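Local coordinates for Ycf54 protein (Thermosynechococcus elongatus, PDB 3HZE) that is of unknown function here but probably acts, like its cyanobacterial relatives, as an accessory factor of the oxidative cyclase step in chlorophyll biosynthesis, at residues E26-Y31 with I38-V43; P46-Q51 with G89-E94; A55-R60 with Y85-Q90. All coordinates share one frame; numbering follows the deposited sequence.

Contact 1 of 3, residues E26-Y31 with I38-V43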
loop_
_atom_site.group_PDB
_atom_site.type_symbol
_atom_site.label_atom_id
_atom_site.label_comp_id
_atom_site.label_asym_id
_atom_site.label_seq_id
_atom_site.Cartn_x
_atom_site.Cartn_y
_atom_site.Cartn_z
ATOM N N GLU A 26 15.392 1.845 2.346
ATOM C CA GLU A 26 16.406 1.827 1.293
ATOM C C GLU A 26 15.895 2.632 0.103
ATOM O O GLU A 26 16.649 3.380 -0.517
ATOM C CB GLU A 26 16.726 0.385 0.840
ATOM C CG GLU A 26 17.506 -0.436 1.865
ATOM C CD GLU A 26 17.814 -1.863 1.398
ATOM O OE1 GLU A 26 18.173 -2.697 2.260
ATOM O OE2 GLU A 26 17.716 -2.156 0.185
ATOM N N ARG A 27 14.611 2.485 -0.220
ATOM C CA ARG A 27 14.049 3.222 -1.357
ATOM C C ARG A 27 13.995 4.717 -1.075
ATOM O O ARG A 27 14.239 5.533 -1.969
ATOM C CB ARG A 27 12.650 2.712 -1.705
ATOM C CG ARG A 27 12.188 3.138 -3.098
ATOM C CD ARG A 27 10.866 2.486 -3.457
ATOM N NE ARG A 27 10.343 2.916 -4.754
ATOM C CZ ARG A 27 10.744 2.450 -5.934
ATOM N NH1 ARG A 27 11.695 1.526 -6.010
ATOM N NH2 ARG A 27 10.170 2.891 -7.044
ATOM N N GLN A 28 13.659 5.077 0.162
ATOM C CA GLN A 28 13.601 6.483 0.544
ATOM C C GLN A 28 14.997 7.093 0.464
ATOM O O GLN A 28 15.164 8.206 -0.029
ATOM C CB GLN A 28 13.036 6.634 1.962
ATOM C CG GLN A 28 11.532 6.357 2.059
ATOM C CD GLN A 28 11.015 6.433 3.488
ATOM O OE1 GLN A 28 9.803 6.425 3.725
ATOM N NE2 GLN A 28 11.930 6.497 4.447
ATOM N N ARG A 29 16.002 6.358 0.934
ATOM C CA ARG A 29 17.380 6.845 0.876
ATOM C C ARG A 29 17.812 7.020 -0.579
ATOM O O ARG A 29 18.512 7.981 -0.921
ATOM C CB ARG A 29 18.332 5.868 1.568
ATOM C CG ARG A 29 18.147 5.748 3.079
ATOM C CD ARG A 29 19.073 4.661 3.645
ATOM N NE ARG A 29 18.666 4.224 4.981
ATOM C CZ ARG A 29 18.698 2.959 5.395
ATOM N NH1 ARG A 29 19.117 2.003 4.579
ATOM N NH2 ARG A 29 18.313 2.647 6.623
ATOM N N HIS A 30 17.401 6.086 -1.433
ATOM C CA HIS A 30 17.743 6.157 -2.848
ATOM C C HIS A 30 17.099 7.385 -3.508
ATOM O O HIS A 30 17.737 8.072 -4.307
ATOM C CB HIS A 30 17.302 4.871 -3.555
ATOM C CG HIS A 30 17.351 4.952 -5.048
ATOM N ND1 HIS A 30 18.519 5.169 -5.746
ATOM C CD2 HIS A 30 16.372 4.843 -5.979
ATOM C CE1 HIS A 30 18.260 5.191 -7.041
ATOM N NE2 HIS A 30 16.964 4.995 -7.210
ATOM N N TYR A 31 15.841 7.656 -3.179
ATOM C CA TYR A 31 15.136 8.816 -3.740
ATOM C C TYR A 31 15.782 10.114 -3.268
ATOM O O TYR A 31 15.896 11.074 -4.031
ATOM C CB TYR A 31 13.658 8.816 -3.325
ATOM C CG TYR A 31 12.737 8.061 -4.261
ATOM C CD1 TYR A 31 13.030 6.759 -4.665
ATOM C CD2 TYR A 31 11.557 8.641 -4.723
ATOM C CE1 TYR A 31 12.169 6.051 -5.500
ATOM C CE2 TYR A 31 10.680 7.935 -5.566
ATOM C CZ TYR A 31 10.996 6.642 -5.946
ATOM O OH TYR A 31 10.132 5.929 -6.759
ATOM N N ILE A 38 9.344 11.395 -3.048
ATOM C CA ILE A 38 8.797 10.103 -2.619
ATOM C C ILE A 38 7.406 9.915 -3.217
ATOM O O ILE A 38 6.546 10.779 -3.059
ATOM C CB ILE A 38 8.660 10.022 -1.078
ATOM C CG1 ILE A 38 10.026 10.215 -0.409
ATOM C CG2 ILE A 38 8.058 8.683 -0.680
ATOM C CD1 ILE A 38 11.063 9.239 -0.868
ATOM N N ASP A 39 7.186 8.796 -3.904
ATOM C CA ASP A 39 5.879 8.521 -4.492
ATOM C C ASP A 39 5.341 7.145 -4.109
ATOM O O ASP A 39 4.584 6.534 -4.857
ATOM C CB ASP A 39 5.937 8.641 -6.018
ATOM C CG ASP A 39 6.948 7.696 -6.636
ATOM O OD1 ASP A 39 7.593 6.935 -5.885
ATOM O OD2 ASP A 39 7.098 7.715 -7.872
ATOM N N PHE A 40 5.762 6.655 -2.948
ATOM C CA PHE A 40 5.307 5.366 -2.437
ATOM C C PHE A 40 5.066 5.594 -0.953
ATOM O O PHE A 40 5.837 6.304 -0.301
ATOM C CB PHE A 40 6.365 4.279 -2.651
ATOM C CG PHE A 40 7.735 4.659 -2.169
ATOM C CD1 PHE A 40 8.561 5.479 -2.941
ATOM C CD2 PHE A 40 8.201 4.208 -0.937
ATOM C CE1 PHE A 40 9.832 5.839 -2.483
ATOM C CE2 PHE A 40 9.464 4.564 -0.477
ATOM C CZ PHE A 40 10.277 5.378 -1.246
ATOM N N TRP A 41 4.009 4.982 -0.422
ATOM C CA TRP A 41 3.629 5.191 0.973
ATOM C C TRP A 41 2.973 3.994 1.657
ATOM O O TRP A 41 2.235 3.228 1.025
ATOM C CB TRP A 41 2.633 6.350 1.051
ATOM C CG TRP A 41 3.037 7.570 0.293
ATOM C CD1 TRP A 41 3.832 8.575 0.738
ATOM C CD2 TRP A 41 2.654 7.921 -1.050
ATOM N NE1 TRP A 41 3.975 9.536 -0.235
ATOM C CE2 TRP A 41 3.261 9.161 -1.342
ATOM C CE3 TRP A 41 1.860 7.309 -2.029
ATOM C CZ2 TRP A 41 3.096 9.808 -2.577
ATOM C CZ3 TRP A 41 1.695 7.948 -3.258
ATOM C CH2 TRP A 41 2.313 9.188 -3.520
ATOM N N LEU A 42 3.224 3.878 2.963
ATOM C CA LEU A 42 2.658 2.827 3.806
ATOM C C LEU A 42 1.329 3.384 4.325
ATOM O O LEU A 42 1.301 4.454 4.930
ATOM C CB LEU A 42 3.565 2.573 5.012
ATOM C CG LEU A 42 3.727 1.183 5.632
ATOM C CD1 LEU A 42 3.966 1.370 7.115
ATOM C CD2 LEU A 42 2.522 0.296 5.394
ATOM N N VAL A 43 0.243 2.655 4.116
ATOM C CA VAL A 43 -1.057 3.116 4.579
ATOM C C VAL A 43 -1.782 2.016 5.345
ATOM O O VAL A 43 -2.445 1.169 4.750
ATOM C CB VAL A 43 -1.949 3.562 3.394
ATOM C CG1 VAL A 43 -3.237 4.194 3.924
ATOM C CG2 VAL A 43 -1.183 4.554 2.505
HETATM O O HOH W 1 7.683 4.201 -6.274
HETATM O O HOH W 2 7.470 6.397 2.177
HETATM O O HOH W 3 8.855 6.906 -9.619
#
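Phe40 turns its edge to the ring face of Tyr31. The pair is edge-to-face, with the Tyr31 and Phe40 ring centroids 5.0 Å apart and the planes at 75°. CE1 of Phe40 stands over the centre of the Tyr31 ring. Phe40 is itself sandwiched. Arg27 CD lies over the middle of one face, 3.6 Å from the Phe40 ring centroid in a CH-pi contact, while CG2 of Ile38 lies toward the rim of the other. Arg27 reaches this place with CG anti to its backbone N (chi1 -163°) and its chain extended to NE, so that aliphatic carbons rather than the guanidinium do most of the touching. CD1 of Ile38 packs 3.6 Å from CB of Tyr31.

The polar rim adds a direct bond. Tyr31 OH donates to Asp39 OD1 at 2.9 Å, meeting it on the syn side and 21° out of the carboxylate plane. A water bridges Arg27 NH2 to the same OD1, and another links Gln28 OE1 to Phe40 O.

The contact joins helix 21-34 to the start of edge strand 40-44. That strand pairs with strand 65-70, and Phe40 also touches Ser70. Arg27 also makes a cation-pi contact with Phe75 of helix 73-83.

Contact 2 of 3, residues P46-Q51 with G89-E94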
loop_
_atom_site.group_PDB
_atom_site.type_symbol
_atom_site.label_atom_id
_atom_site.label_comp_id
_atom_site.label_asym_id
_atom_site.label_seq_id
_atom_site.Cartn_x
_atom_site.Cartn_y
_atom_site.Cartn_z
ATOM N N PRO A 46 -6.231 1.207 5.365
ATOM C CA PRO A 46 -6.579 2.145 4.292
ATOM C C PRO A 46 -8.068 2.460 4.193
ATOM O O PRO A 46 -8.903 1.560 4.173
ATOM C CB PRO A 46 -6.024 1.461 3.042
ATOM C CG PRO A 46 -6.139 0.020 3.368
ATOM C CD PRO A 46 -5.666 -0.032 4.802
ATOM N N ALA A 47 -8.387 3.750 4.140
ATOM C CA ALA A 47 -9.776 4.187 4.053
ATOM C C ALA A 47 -10.452 3.742 2.762
ATOM O O ALA A 47 -11.635 3.408 2.766
ATOM C CB ALA A 47 -9.859 5.708 4.181
ATOM N N PHE A 48 -9.707 3.724 1.659
ATOM C CA PHE A 48 -10.298 3.336 0.382
ATOM C C PHE A 48 -10.921 1.942 0.393
ATOM O O PHE A 48 -11.923 1.695 -0.274
ATOM C CB PHE A 48 -9.263 3.467 -0.756
ATOM C CG PHE A 48 -8.267 2.328 -0.841
ATOM C CD1 PHE A 48 -8.613 1.116 -1.443
ATOM C CD2 PHE A 48 -6.969 2.481 -0.348
ATOM C CE1 PHE A 48 -7.681 0.075 -1.554
ATOM C CE2 PHE A 48 -6.027 1.446 -0.451
ATOM C CZ PHE A 48 -6.384 0.241 -1.058
ATOM N N LEU A 49 -10.334 1.038 1.166
ATOM C CA LEU A 49 -10.819 -0.332 1.238
ATOM C C LEU A 49 -12.266 -0.455 1.725
ATOM O O LEU A 49 -12.894 -1.504 1.562
ATOM C CB LEU A 49 -9.895 -1.151 2.135
ATOM C CG LEU A 49 -10.173 -2.648 2.292
ATOM C CD1 LEU A 49 -10.138 -3.338 0.930
ATOM C CD2 LEU A 49 -9.121 -3.240 3.234
ATOM N N GLU A 50 -12.798 0.615 2.309
ATOM C CA GLU A 50 -14.172 0.601 2.816
ATOM C C GLU A 50 -15.192 1.037 1.770
ATOM O O GLU A 50 -16.395 0.901 1.979
ATOM C CB GLU A 50 -14.300 1.501 4.053
ATOM C CG GLU A 50 -13.386 1.117 5.207
ATOM C CD GLU A 50 -13.529 -0.341 5.611
ATOM O OE1 GLU A 50 -14.643 -0.748 6.006
ATOM O OE2 GLU A 50 -12.526 -1.085 5.537
ATOM N N GLN A 51 -14.714 1.570 0.651
ATOM C CA GLN A 51 -15.607 2.014 -0.411
ATOM C C GLN A 51 -16.188 0.802 -1.139
ATOM O O GLN A 51 -15.562 -0.259 -1.203
ATOM C CB GLN A 51 -14.862 2.916 -1.405
ATOM C CG GLN A 51 -14.397 4.246 -0.824
ATOM C CD GLN A 51 -13.932 5.223 -1.893
ATOM O OE1 GLN A 51 -13.335 6.255 -1.590
ATOM N NE2 GLN A 51 -14.214 4.902 -3.154
ATOM N N GLY A 89 -4.058 -3.834 -6.925
ATOM C CA GLY A 89 -5.100 -3.113 -7.628
ATOM C C GLY A 89 -4.712 -1.676 -7.902
ATOM O O GLY A 89 -3.555 -1.292 -7.731
ATOM N N GLN A 90 -5.684 -0.875 -8.328
ATOM C CA GLN A 90 -5.435 0.530 -8.622
ATOM C C GLN A 90 -6.722 1.341 -8.557
ATOM O O GLN A 90 -7.822 0.787 -8.618
ATOM C CB GLN A 90 -4.811 0.674 -10.014
ATOM C CG GLN A 90 -5.633 0.055 -11.147
ATOM C CD GLN A 90 -4.955 0.199 -12.499
ATOM O OE1 GLN A 90 -5.190 1.166 -13.228
ATOM N NE2 GLN A 90 -4.097 -0.758 -12.835
ATOM N N PHE A 91 -6.583 2.650 -8.414
ATOM C CA PHE A 91 -7.746 3.522 -8.378
ATOM C C PHE A 91 -7.323 4.933 -8.735
ATOM O O PHE A 91 -6.135 5.262 -8.670
ATOM C CB PHE A 91 -8.429 3.474 -7.003
ATOM C CG PHE A 91 -7.566 3.929 -5.854
ATOM C CD1 PHE A 91 -7.316 5.281 -5.641
ATOM C CD2 PHE A 91 -7.044 3.000 -4.949
ATOM C CE1 PHE A 91 -6.563 5.712 -4.539
ATOM C CE2 PHE A 91 -6.293 3.416 -3.846
ATOM C CZ PHE A 91 -6.053 4.775 -3.642
ATOM N N THR A 92 -8.288 5.764 -9.128
ATOM C CA THR A 92 -7.992 7.142 -9.508
ATOM C C THR A 92 -8.386 8.128 -8.425
ATOM O O THR A 92 -9.114 7.791 -7.495
ATOM C CB THR A 92 -8.760 7.560 -10.780
ATOM O OG1 THR A 92 -10.165 7.551 -10.497
ATOM C CG2 THR A 92 -8.461 6.617 -11.930
ATOM N N SER A 93 -7.907 9.356 -8.573
ATOM C CA SER A 93 -8.211 10.430 -7.634
ATOM C C SER A 93 -9.705 10.729 -7.647
ATOM O O SER A 93 -10.267 11.160 -6.642
ATOM C CB SER A 93 -7.447 11.702 -8.013
ATOM O OG SER A 93 -6.053 11.458 -8.083
ATOM N N GLU A 94 -10.349 10.510 -8.791
ATOM C CA GLU A 94 -11.780 10.765 -8.888
ATOM C C GLU A 94 -12.593 9.668 -8.214
ATOM O O GLU A 94 -13.766 9.867 -7.899
ATOM C CB GLU A 94 -12.226 10.924 -10.351
ATOM C CG GLU A 94 -11.223 10.506 -11.417
ATOM C CD GLU A 94 -10.001 11.410 -11.486
ATOM O OE1 GLU A 94 -10.158 12.650 -11.421
ATOM O OE2 GLU A 94 -8.881 10.878 -11.618
#
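Phe48 and Phe91 carry this small, buried contact with their rings alone. The second segment starts on strand 87-92, where side chains alternate between the two faces of the sheet. Gly89 has no side chain, and its backbone pairs with Tyr6 of the neighbouring strand 3-10. Gln90 points away from the 46-51 loop.

Phe91 points back toward the loop. Its CG sits between the backbone N and the carbonyl carbon (chi1 61°), and the ring swings out to Phe48. CE2 of Phe91 is the leading atom. It stands over the centre of the Phe48 ring, 3.6 Å above the plane, and comes within 3.7 Å of Phe48 CD2. The rings meet obliquely, their planes inclined at 45° and their centroids 4.9 Å apart. The interaction is purely apolar.

At the end of the strand Thr92 N bonds to the carboxylate of Glu95, and in the loop that follows Ser93 OG bonds to Ala2 N, near the start of the chain.

Phe48 lies on a short 3-10 segment in the loop between strand 40-44 and helix 55-60. Its ring also meets Tyr6 of strand 3-10, Ala67 and Ile69 of strand 65-70, and Phe54. The pair therefore helps fill the apolar layer between this loop and one face of the antiparallel sheet.

Contact 3 of 3, residues A55-R60 with Y85-Q90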
loop_
_atom_site.group_PDB
_atom_site.type_symbol
_atom_site.label_atom_id
_atom_site.label_comp_id
_atom_site.label_asym_id
_atom_site.label_seq_id
_atom_site.Cartn_x
_atom_site.Cartn_y
_atom_site.Cartn_z
ATOM N N ALA A 55 -15.240 -3.840 -2.288
ATOM C CA ALA A 55 -15.924 -4.837 -1.467
ATOM C C ALA A 55 -15.353 -6.252 -1.542
ATOM O O ALA A 55 -15.284 -6.957 -0.532
ATOM C CB ALA A 55 -17.411 -4.864 -1.825
ATOM N N GLU A 56 -14.952 -6.674 -2.734
ATOM C CA GLU A 56 -14.421 -8.017 -2.914
ATOM C C GLU A 56 -13.071 -8.191 -2.221
ATOM O O GLU A 56 -12.848 -9.172 -1.509
ATOM C CB GLU A 56 -14.296 -8.323 -4.411
ATOM C CG GLU A 56 -14.438 -9.795 -4.765
ATOM C CD GLU A 56 -13.337 -10.649 -4.174
ATOM O OE1 GLU A 56 -12.157 -10.404 -4.508
ATOM O OE2 GLU A 56 -13.650 -11.563 -3.380
ATOM N N GLN A 57 -12.172 -7.232 -2.417
ATOM C CA GLN A 57 -10.855 -7.314 -1.799
ATOM C C GLN A 57 -10.940 -7.185 -0.286
ATOM O O GLN A 57 -10.160 -7.802 0.437
ATOM C CB GLN A 57 -9.928 -6.244 -2.373
ATOM C CG GLN A 57 -9.695 -6.397 -3.871
ATOM C CD GLN A 57 -8.422 -5.726 -4.333
ATOM O OE1 GLN A 57 -8.122 -4.600 -3.938
ATOM N NE2 GLN A 57 -7.671 -6.406 -5.191
ATOM N N LYS A 58 -11.886 -6.390 0.199
ATOM C CA LYS A 58 -12.037 -6.230 1.640
ATOM C C LYS A 58 -12.459 -7.556 2.249
ATOM O O LYS A 58 -12.048 -7.904 3.351
ATOM C CB LYS A 58 -13.090 -5.175 1.974
ATOM C CG LYS A 58 -13.302 -5.007 3.470
ATOM C CD LYS A 58 -14.509 -4.145 3.782
ATOM C CE LYS A 58 -14.742 -4.060 5.290
ATOM N NZ LYS A 58 -15.990 -3.308 5.635
ATOM N N ALA A 59 -13.284 -8.300 1.523
ATOM C CA ALA A 59 -13.757 -9.591 2.008
ATOM C C ALA A 59 -12.634 -10.622 2.025
ATOM O O ALA A 59 -12.524 -11.423 2.955
ATOM C CB ALA A 59 -14.902 -10.083 1.125
ATOM N N ARG A 60 -11.794 -10.590 0.996
ATOM C CA ARG A 60 -10.692 -11.537 0.880
ATOM C C ARG A 60 -9.495 -11.274 1.790
ATOM O O ARG A 60 -8.860 -12.215 2.266
ATOM C CB ARG A 60 -10.204 -11.593 -0.567
ATOM C CG ARG A 60 -11.151 -12.291 -1.525
ATOM C CD ARG A 60 -10.585 -12.271 -2.935
ATOM N NE ARG A 60 -9.228 -12.809 -2.996
ATOM C CZ ARG A 60 -8.513 -12.893 -4.114
ATOM N NH1 ARG A 60 -9.030 -12.473 -5.262
ATOM N NH2 ARG A 60 -7.285 -13.396 -4.090
ATOM N N TYR A 85 1.758 -13.414 -1.825
ATOM C CA TYR A 85 0.488 -13.554 -1.105
ATOM C C TYR A 85 -0.146 -12.237 -0.675
ATOM O O TYR A 85 -0.382 -11.999 0.512
ATOM C CB TYR A 85 0.700 -14.450 0.113
ATOM C CG TYR A 85 1.095 -15.851 -0.263
ATOM C CD1 TYR A 85 0.145 -16.758 -0.720
ATOM C CD2 TYR A 85 2.420 -16.265 -0.193
ATOM C CE1 TYR A 85 0.501 -18.050 -1.099
ATOM C CE2 TYR A 85 2.793 -17.560 -0.573
ATOM C CZ TYR A 85 1.826 -18.443 -1.024
ATOM O OH TYR A 85 2.172 -19.720 -1.406
ATOM N N VAL A 86 -0.430 -11.392 -1.656
ATOM C CA VAL A 86 -1.044 -10.091 -1.413
ATOM C C VAL A 86 -2.009 -9.814 -2.551
ATOM O O VAL A 86 -1.944 -10.462 -3.598
ATOM C CB VAL A 86 0.005 -8.953 -1.419
ATOM C CG1 VAL A 86 0.991 -9.134 -0.279
ATOM C CG2 VAL A 86 0.732 -8.943 -2.759
ATOM N N LEU A 87 -2.899 -8.851 -2.347
ATOM C CA LEU A 87 -3.845 -8.463 -3.380
ATOM C C LEU A 87 -3.240 -7.227 -4.018
ATOM O O LEU A 87 -2.471 -6.511 -3.377
ATOM C CB LEU A 87 -5.208 -8.124 -2.772
ATOM C CG LEU A 87 -5.942 -9.281 -2.079
ATOM C CD1 LEU A 87 -7.228 -8.774 -1.443
ATOM C CD2 LEU A 87 -6.249 -10.369 -3.092
HETATM N N MSE A 88 -3.566 -6.986 -5.281
HETATM C CA MSE A 88 -3.042 -5.819 -5.973
HETATM C C MSE A 88 -4.188 -5.136 -6.703
HETATM O O MSE A 88 -5.183 -5.775 -7.047
HETATM C CB MSE A 88 -1.948 -6.236 -6.965
HETATM C CG MSE A 88 -1.329 -5.075 -7.738
HETATM SE SE MSE A 88 0.138 -5.581 -8.926
HETATM C CE MSE A 88 -0.877 -6.666 -10.167
ATOM N N GLY A 89 -4.058 -3.834 -6.925
ATOM C CA GLY A 89 -5.100 -3.113 -7.628
ATOM C C GLY A 89 -4.712 -1.676 -7.902
ATOM O O GLY A 89 -3.555 -1.292 -7.731
ATOM N N GLN A 90 -5.684 -0.875 -8.328
ATOM C CA GLN A 90 -5.435 0.530 -8.622
ATOM C C GLN A 90 -6.722 1.341 -8.557
ATOM O O GLN A 90 -7.822 0.787 -8.618
ATOM C CB GLN A 90 -4.811 0.674 -10.014
ATOM C CG GLN A 90 -5.633 0.055 -11.147
ATOM C CD GLN A 90 -4.955 0.199 -12.499
ATOM O OE1 GLN A 90 -5.190 1.166 -13.228
ATOM N NE2 GLN A 90 -4.097 -0.758 -12.835
#
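This is a surface contact between a short helix and an edge strand, with Gln57 and Arg60 of helix 55-60 set against Leu87 of strand 87-92. Helix 55-60 and strand segment 87-90 run nearly antiparallel, at 159°, with their axes 10.2 Å apart at closest approach. Leu87 lies between them and splits its two methyls. CD1 packs 3.8 Å from CB of Gln57 and also touches the carbonyl oxygen of that residue. CD2 lies over one face of the Arg60 guanidinium, offset toward the rim, and comes 3.4 Å from Arg60 NH2. The Arg60 chain bends at chi3 (54°), which turns its flat end over the leucine. Its NH1 also makes a long salt bridge, 3.8 Å, to OE1 of Glu56 one helical turn back.

Gln57 passes alongside Leu87 to the strand backbone. Its NE2 donates to Met88 O at 3.2 Å. The acceptor lies close to the amide plane, but the donor sits above the carbonyl plane, 55° out of it. Its OE1 bonds to the hydroxyl of Tyr6, so both ends of the amide have partners, which should limit its rotation. With an alanine at Gln57, both Met88 O and the Tyr6 hydroxyl would probably lose this partner and a gap would open beside Leu87.

Strand 87-92 pairs with strand 3-10. Met88, here selenomethionine, points away from helix 55-60, and its side chain touches Ile76 and Lys80 of helix 73-83.

How the contacts relate
The three contacts are spread over one antiparallel sheet with strand order 40-44, 65-70, 3-10, 87-92. Contact 1 sits at one edge strand. Contacts 2 and 3 sit at the other, about 20 and 22 Å from contact 1 between centres, across the centre of the chain. Contact 1 closes first along the sequence. The chain then leaves strand 40-44, crosses the sheet through the 46-51 loop and helix 55-60, and returns to strand 65-70. Contacts 2 and 3 hold this excursion against strand 87-92. Their centres are about 11 Å apart, they share Gly89 and Gln90, and a Glu50-Lys58 salt bridge joins them directly. Together they join the middle of the chain to its last strand.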